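Local coordinates for endoglucanase (Thermotoga maritima, PDB 2FVG), which probably acts as an aminopeptidase of the M42 family that binds two divalent metal cations per subunit, although it is named an endoglucanase, at residues Glu29-Asn34 with Val178-Val183; Ser301-Tyr306 with Leu316-Asn321; Ser14-Lys19 with Gly145-Phe150. All coordinates share one frame; numbering follows the deposited sequence.

Contact 1 (Glu29-Asn34 with Val178-Val183); sequences EGLVDN and VLESGV
Leu31 and Glu180 meet without any aromatic ring, and the flat side-chain group nearest to hand is the carboxylate of Glu180. Its two oxygens are taken by the N-terminal residues, OE1 bonding Gly1 N and OE2 bonding Tyr3 OH, and it is CG, behind the carboxylate, that touches Leu31. CD1 of Leu31 comes within 3.5 Å of Glu180 CG, the shortest approach between the two segments, and the two side chains pass each other at a slant rather than lying alongside. The same methyl is 4.2 Å from Leu179 CB, while the other branch, CD2, is 4.0 Å from Leu179 O. Leu31 CG stands anti to its carbonyl carbon (chi1 -65°), a setting that leaves both methyls against the backbone and inner side-chain atoms of Leu179 and Glu180. One residue on, Val32 lays CG1 across the forked end of Leu179, 3.9 Å from Leu179 CD1 and 4.1 Å from Leu179 CD2.

No direct hydrogen bond joins the segments. A water donates to Leu179 O at 2.7 Å and, over a longer path, to Leu31 O at 3.3 Å. Leu179 O is thus gripped twice, since Gly182 N also bonds it within the turn, and Leu31 O has Lys47 NZ as a second partner. Gly182, with phi 74°, is where the chain leaves helical geometry.

The contact therefore sets the loop after helix 18-28 on the C-terminal end of helix 166-180. Val32 also touches Ala45 of strand 43-47, and the loop runs into strand 34-37 of the mixed sheet through a classic beta bulge, in which Asp33 and Asn34 both face Leu46.

Contact 2 (Ser301-Tyr306 with Leu316-Asn321); sequences STPARY and LNDYEN
Thr302 and Pro303 pack against Asp318 and Tyr319 in a buried strand-on-helix contact, in which strand 297-306 of the mixed sheet is covered by the first turns of helix 316-332. The axes of segments 301-306 and 316-321 come within 8.0 Å of each other and run nearly antiparallel, at 165°; the chain turns back through strand 312-315 before entering the helix.

The closest approach is between a ring and a carboxylate. Asp318 sends OD2 across the proline, 3.6 Å from Pro303 CG and 3.8 Å from Pro303 CD, with Asp318 CB following at 4.0 Å from Pro303 CD. Beside this pair, the methyl CG2 of Thr302 is 4.2 Å from Tyr319 N, while its hydroxyl OG1 bonds the hydroxyl of Thr322 further along the helix. On its sheet side, the Thr302 backbone bonds that of Glu220, a predicted zinc ligand on strand 215-224.

A water lies 2.8 Å from both Asp318 OD2 and Pro303 O, though it has other acceptors nearby and cannot serve all of them at once. Asp318 OD1 takes Gly242 N and OD2 takes Gly240 N. Buried as it is, the carboxylate is thus met by backbone donors, and the two N-H groups would probably favour its ionised form.

Contact 3 (Ser14-Lys19 with Gly145-Phe150); sequences SGDEGK and GDYVSF
Tyr147 leaves its strand with CB already beside a charge: Asp16 OD2 lies 3.4 Å from Tyr147 CB. With CG anti to the carbonyl carbon (chi1 -72°), the ring swings out over the turn at residues 14-16. At the ring's near end, CG and CD2 are covered from one face by Asp16 CB, which comes to 3.4 Å from Tyr147 CD2. This is a CH-pi contact, for Asp16 CB stands 3.7 Å from the centroid of the Tyr147 ring and 22° off its normal. The carboxylate of Asp16 is turned almost level with the ring, the two planes being 17° apart.

Strand 147-150 lies between strands 66-72 and 95-98 in the six-stranded antiparallel sheet, probably the counterpart of the smaller domain inserted into the catalytic domain of M42 relatives. The tyrosine thus reaches from that sheet to the turn leading into helix 18-28.

Further along the ring, CE1 meets the backbone, with Ser14 O approaching obliquely at 3.4 Å from Tyr147 CE1. At the tip, OH passes Gly15, 4.1 Å from Gly15 O and not hydrogen-bonded to it. Replacing Tyr147 by an alanine would remove the ring and is likely to leave Asp16 CB without its aromatic face and open a gap beside Gly15. The turn has bonds of its own: Gly15 N donates at 3.0 Å to OE2 of Glu17, the N-cap residue, meeting it from above the carboxylate plane; Gln196 N is a further partner of that oxygen, and Ser14 OG bonds Asp63.

Overall arrangement
The three contacts are well separated, with centres about 22 Å (contacts 1 and 2), about 27 Å (contacts 1 and 3) and about 25 Å (contacts 2 and 3) apart and no touching atoms between them. Contacts 2 and 3 lie on opposite sides of the chain's centre. Helix 18-28 connects contact 3 to contact 1, since contact 3 involves the turn at its start and contact 1 the loop after its end. Helix 316-332, which takes part in contact 2, also touches Val178 and Val183 of contact 1. Along the chain contacts 1 and 3 interleave, and both close before contact 2 opens. Contacts 1 and 2 thus belong to the mixed-sheet region, whereas contact 3 joins that region to the six-stranded sheet.

Contact 1 (Glu29-Asn34 with Val178-Val183)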
# COMPACT_ATOMS: atom_id res chain seq x y z
N GLU A 29 8.24 8.69 14.29
CA GLU A 29 9.28 9.65 14.69
C GLU A 29 10.15 9.22 15.86
O GLU A 29 11.38 9.27 15.78
CB GLU A 29 8.68 11.01 15.03
CG GLU A 29 8.46 11.91 13.84
CD GLU A 29 7.66 13.16 14.18
OE1 GLU A 29 6.91 13.16 15.20
OE2 GLU A 29 7.76 14.14 13.40
N GLY A 30 9.51 8.81 16.96
CA GLY A 30 10.25 8.41 18.14
C GLY A 30 10.64 6.95 18.17
O GLY A 30 11.05 6.45 19.21
N LEU A 31 10.52 6.28 17.03
CA LEU A 31 10.85 4.86 16.93
C LEU A 31 12.07 4.58 16.07
O LEU A 31 12.63 3.49 16.11
CB LEU A 31 9.65 4.09 16.36
CG LEU A 31 8.37 4.07 17.22
CD1 LEU A 31 7.24 3.45 16.44
CD2 LEU A 31 8.60 3.35 18.55
N VAL A 32 12.48 5.58 15.30
CA VAL A 32 13.59 5.46 14.36
C VAL A 32 14.78 6.35 14.76
O VAL A 32 14.65 7.22 15.62
CB VAL A 32 13.11 5.74 12.91
CG1 VAL A 32 12.07 4.72 12.49
CG2 VAL A 32 12.54 7.14 12.77
N ASP A 33 15.93 6.10 14.14
CA ASP A 33 17.15 6.85 14.45
C ASP A 33 17.22 8.09 13.57
O ASP A 33 17.72 9.13 13.99
CB ASP A 33 18.39 5.98 14.26
CG ASP A 33 18.37 4.74 15.15
OD1 ASP A 33 18.18 4.86 16.38
OD2 ASP A 33 18.59 3.64 14.61
N ASN A 34 16.71 7.97 12.36
CA ASN A 34 16.66 9.09 11.46
C ASN A 34 15.41 8.95 10.61
O ASN A 34 14.98 7.85 10.31
CB ASN A 34 17.92 9.15 10.59
CG ASN A 34 17.99 10.41 9.75
OD1 ASN A 34 17.66 11.51 10.20
ND2 ASN A 34 18.45 10.26 8.51
N VAL A 178 6.09 -3.28 12.95
CA VAL A 178 7.39 -3.89 13.19
C VAL A 178 8.19 -2.91 14.04
O VAL A 178 8.81 -3.29 15.04
CB VAL A 178 8.13 -4.23 11.88
CG1 VAL A 178 9.60 -4.62 12.16
CG2 VAL A 178 7.41 -5.35 11.15
N LEU A 179 8.13 -1.63 13.66
CA LEU A 179 8.84 -0.59 14.40
C LEU A 179 8.29 -0.38 15.80
O LEU A 179 9.07 -0.22 16.75
CB LEU A 179 8.82 0.71 13.61
CG LEU A 179 9.77 0.71 12.41
CD1 LEU A 179 9.50 1.93 11.50
CD2 LEU A 179 11.23 0.68 12.91
N GLU A 180 6.96 -0.38 15.94
CA GLU A 180 6.36 -0.24 17.28
C GLU A 180 6.67 -1.40 18.20
O GLU A 180 6.73 -1.23 19.42
CB GLU A 180 4.84 -0.04 17.23
CG GLU A 180 4.42 1.37 16.91
CD GLU A 180 3.09 1.74 17.55
OE1 GLU A 180 2.36 0.84 18.02
OE2 GLU A 180 2.78 2.95 17.58
N SER A 181 6.87 -2.58 17.62
CA SER A 181 7.15 -3.77 18.42
C SER A 181 8.57 -3.74 18.97
O SER A 181 8.94 -4.63 19.73
CB SER A 181 6.97 -5.06 17.61
OG SER A 181 8.11 -5.34 16.80
N GLY A 182 9.35 -2.74 18.58
CA GLY A 182 10.75 -2.63 19.00
C GLY A 182 11.56 -3.67 18.22
O GLY A 182 11.49 -4.85 18.52
N VAL A 183 12.30 -3.22 17.22
CA VAL A 183 13.10 -4.10 16.37
C VAL A 183 14.60 -3.78 16.52
O VAL A 183 14.99 -2.60 16.50
CB VAL A 183 12.63 -3.97 14.88
CG1 VAL A 183 12.71 -2.52 14.40
CG2 VAL A 183 13.40 -4.90 13.95
O HOH W 1 11.72 0.40 16.83

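Contact 2 (Ser301-Tyr306 with Leu316-Asn321)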
# COMPACT_ATOMS: atom_id res chain seq x y z
N SER A 301 3.88 -10.72 0.43
CA SER A 301 2.57 -10.11 0.32
C SER A 301 1.54 -10.66 1.30
O SER A 301 1.47 -11.87 1.56
CB SER A 301 2.01 -10.32 -1.09
OG SER A 301 2.89 -9.83 -2.07
N THR A 302 0.74 -9.75 1.85
CA THR A 302 -0.41 -10.11 2.64
C THR A 302 -1.54 -10.39 1.62
O THR A 302 -1.79 -9.57 0.74
CB THR A 302 -0.82 -8.96 3.59
OG1 THR A 302 0.28 -8.69 4.47
CG2 THR A 302 -2.05 -9.35 4.47
N PRO A 303 -2.19 -11.56 1.70
CA PRO A 303 -3.31 -11.84 0.79
C PRO A 303 -4.50 -10.92 1.08
O PRO A 303 -4.72 -10.54 2.22
CB PRO A 303 -3.71 -13.29 1.13
CG PRO A 303 -2.55 -13.85 1.88
CD PRO A 303 -1.92 -12.69 2.61
N ALA A 304 -5.25 -10.56 0.04
CA ALA A 304 -6.47 -9.78 0.18
C ALA A 304 -7.43 -10.36 -0.84
O ALA A 304 -6.99 -10.97 -1.81
CB ALA A 304 -6.20 -8.30 -0.13
N ARG A 305 -8.73 -10.19 -0.64
CA ARG A 305 -9.72 -10.64 -1.62
C ARG A 305 -10.75 -9.54 -1.82
O ARG A 305 -11.28 -9.02 -0.84
CB ARG A 305 -10.40 -11.93 -1.12
CG ARG A 305 -11.48 -12.45 -2.06
CD ARG A 305 -11.83 -13.93 -1.79
NE ARG A 305 -12.75 -14.44 -2.82
CZ ARG A 305 -13.98 -14.92 -2.60
NH1 ARG A 305 -14.48 -15.05 -1.36
NH2 ARG A 305 -14.70 -15.33 -3.63
N TYR A 306 -11.07 -9.19 -3.06
CA TYR A 306 -12.09 -8.16 -3.27
C TYR A 306 -13.46 -8.59 -2.78
O TYR A 306 -13.79 -9.78 -2.78
CB TYR A 306 -12.20 -7.68 -4.74
CG TYR A 306 -11.01 -6.84 -5.21
CD1 TYR A 306 -10.72 -5.60 -4.61
CD2 TYR A 306 -10.19 -7.27 -6.26
CE1 TYR A 306 -9.62 -4.82 -5.04
CE2 TYR A 306 -9.10 -6.50 -6.70
CZ TYR A 306 -8.82 -5.28 -6.09
OH TYR A 306 -7.74 -4.53 -6.53
N LEU A 316 -6.55 -11.14 9.54
CA LEU A 316 -5.62 -10.61 10.54
C LEU A 316 -4.52 -11.60 10.99
O LEU A 316 -3.46 -11.18 11.42
CB LEU A 316 -6.36 -9.97 11.72
CG LEU A 316 -7.23 -8.75 11.35
CD1 LEU A 316 -8.01 -8.26 12.54
CD2 LEU A 316 -6.37 -7.61 10.78
N ASN A 317 -4.78 -12.90 10.90
CA ASN A 317 -3.71 -13.85 11.22
C ASN A 317 -2.62 -13.76 10.16
O ASN A 317 -1.43 -13.87 10.48
CB ASN A 317 -4.24 -15.29 11.31
CG ASN A 317 -5.09 -15.53 12.53
OD1 ASN A 317 -4.74 -15.10 13.64
ND2 ASN A 317 -6.20 -16.23 12.36
N ASP A 318 -3.01 -13.58 8.89
CA ASP A 318 -2.03 -13.43 7.81
C ASP A 318 -1.22 -12.16 8.03
O ASP A 318 -0.01 -12.15 7.88
CB ASP A 318 -2.72 -13.29 6.46
CG ASP A 318 -3.31 -14.58 5.96
OD1 ASP A 318 -2.91 -15.69 6.41
OD2 ASP A 318 -4.17 -14.46 5.09
N TYR A 319 -1.92 -11.06 8.32
CA TYR A 319 -1.27 -9.80 8.62
C TYR A 319 -0.19 -9.95 9.73
O TYR A 319 0.93 -9.42 9.60
CB TYR A 319 -2.31 -8.79 9.06
CG TYR A 319 -1.72 -7.48 9.51
CD1 TYR A 319 -1.34 -7.27 10.85
CD2 TYR A 319 -1.56 -6.43 8.61
CE1 TYR A 319 -0.78 -6.07 11.26
CE2 TYR A 319 -1.03 -5.23 9.00
CZ TYR A 319 -0.64 -5.04 10.31
OH TYR A 319 -0.13 -3.82 10.65
N GLU A 320 -0.54 -10.65 10.80
CA GLU A 320 0.36 -10.87 11.93
C GLU A 320 1.56 -11.69 11.56
O GLU A 320 2.66 -11.47 12.07
CB GLU A 320 -0.37 -11.55 13.10
CG GLU A 320 -1.24 -10.62 13.90
CD GLU A 320 -0.43 -9.49 14.54
OE1 GLU A 320 0.58 -9.81 15.22
OE2 GLU A 320 -0.81 -8.30 14.38
N ASN A 321 1.35 -12.68 10.69
CA ASN A 321 2.44 -13.53 10.24
C ASN A 321 3.39 -12.82 9.29
O ASN A 321 4.59 -13.13 9.27
CB ASN A 321 1.88 -14.80 9.64
CG ASN A 321 1.40 -15.74 10.69
OD1 ASN A 321 2.14 -16.04 11.62
ND2 ASN A 321 0.18 -16.21 10.55
O HOH W 2 -4.93 -11.80 4.75

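Contact 3 (Ser14-Lys19 with Gly145-Phe150)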
# COMPACT_ATOMS: atom_id res chain seq x y z
N SER A 14 -2.40 8.63 -5.55
CA SER A 14 -1.06 8.79 -6.15
C SER A 14 -0.82 10.23 -6.54
O SER A 14 -1.62 10.82 -7.26
CB SER A 14 -0.93 7.93 -7.41
OG SER A 14 -1.11 6.56 -7.10
N GLY A 15 0.28 10.81 -6.09
CA GLY A 15 0.57 12.22 -6.42
C GLY A 15 0.11 13.13 -5.29
O GLY A 15 0.47 14.30 -5.25
N ASP A 16 -0.65 12.59 -4.34
CA ASP A 16 -1.19 13.38 -3.24
C ASP A 16 -1.10 12.63 -1.93
O ASP A 16 -2.08 12.57 -1.19
CB ASP A 16 -2.65 13.72 -3.57
CG ASP A 16 -3.27 14.74 -2.62
OD1 ASP A 16 -2.61 15.75 -2.27
OD2 ASP A 16 -4.44 14.54 -2.22
N GLU A 17 0.07 12.09 -1.61
CA GLU A 17 0.25 11.28 -0.39
C GLU A 17 0.63 12.02 0.89
O GLU A 17 1.00 11.37 1.89
CB GLU A 17 1.32 10.18 -0.61
CG GLU A 17 1.20 9.28 -1.85
CD GLU A 17 1.71 9.92 -3.16
OE1 GLU A 17 1.96 11.15 -3.20
OE2 GLU A 17 1.84 9.18 -4.16
N GLY A 18 0.51 13.35 0.91
CA GLY A 18 0.92 14.15 2.06
C GLY A 18 0.33 13.82 3.42
O GLY A 18 1.06 13.71 4.42
N LYS A 19 -0.99 13.67 3.48
CA LYS A 19 -1.65 13.34 4.73
C LYS A 19 -1.21 11.97 5.22
O LYS A 19 -0.94 11.80 6.41
CB LYS A 19 -3.18 13.43 4.62
CG LYS A 19 -3.71 14.84 4.36
N GLY A 145 -7.88 20.01 -10.45
CA GLY A 145 -6.61 19.51 -9.97
C GLY A 145 -6.64 18.86 -8.61
O GLY A 145 -5.65 18.22 -8.23
N ASP A 146 -7.74 19.02 -7.87
CA ASP A 146 -7.86 18.38 -6.57
C ASP A 146 -7.97 16.87 -6.73
O ASP A 146 -8.48 16.38 -7.74
CB ASP A 146 -9.06 18.90 -5.76
CG ASP A 146 -8.88 20.35 -5.28
OD1 ASP A 146 -7.73 20.87 -5.26
OD2 ASP A 146 -9.92 20.99 -4.93
N TYR A 147 -7.51 16.15 -5.73
CA TYR A 147 -7.55 14.70 -5.73
C TYR A 147 -8.82 14.16 -5.06
O TYR A 147 -9.23 14.62 -3.99
CB TYR A 147 -6.27 14.12 -5.11
CG TYR A 147 -5.08 14.30 -6.02
CD1 TYR A 147 -4.73 13.30 -6.93
CD2 TYR A 147 -4.33 15.47 -6.01
CE1 TYR A 147 -3.64 13.46 -7.81
CE2 TYR A 147 -3.24 15.65 -6.89
CZ TYR A 147 -2.91 14.64 -7.78
OH TYR A 147 -1.84 14.79 -8.64
N VAL A 148 -9.42 13.19 -5.73
CA VAL A 148 -10.66 12.57 -5.32
C VAL A 148 -10.38 11.15 -4.87
O VAL A 148 -9.80 10.38 -5.62
CB VAL A 148 -11.62 12.48 -6.54
CG1 VAL A 148 -12.95 11.88 -6.14
CG2 VAL A 148 -11.80 13.88 -7.19
N SER A 149 -10.75 10.80 -3.65
CA SER A 149 -10.53 9.42 -3.24
C SER A 149 -11.86 8.75 -2.93
O SER A 149 -12.88 9.43 -2.74
CB SER A 149 -9.58 9.36 -2.05
OG SER A 149 -10.11 10.04 -0.95
N PHE A 150 -11.88 7.42 -2.92
CA PHE A 150 -13.06 6.69 -2.54
C PHE A 150 -13.30 6.89 -1.05
O PHE A 150 -12.36 7.13 -0.28
CB PHE A 150 -12.92 5.20 -2.80
CG PHE A 150 -12.90 4.84 -4.23
CD1 PHE A 150 -14.09 4.75 -4.94
CD2 PHE A 150 -11.71 4.55 -4.86
CE1 PHE A 150 -14.08 4.40 -6.30
CE2 PHE A 150 -11.69 4.19 -6.19
CZ PHE A 150 -12.88 4.12 -6.92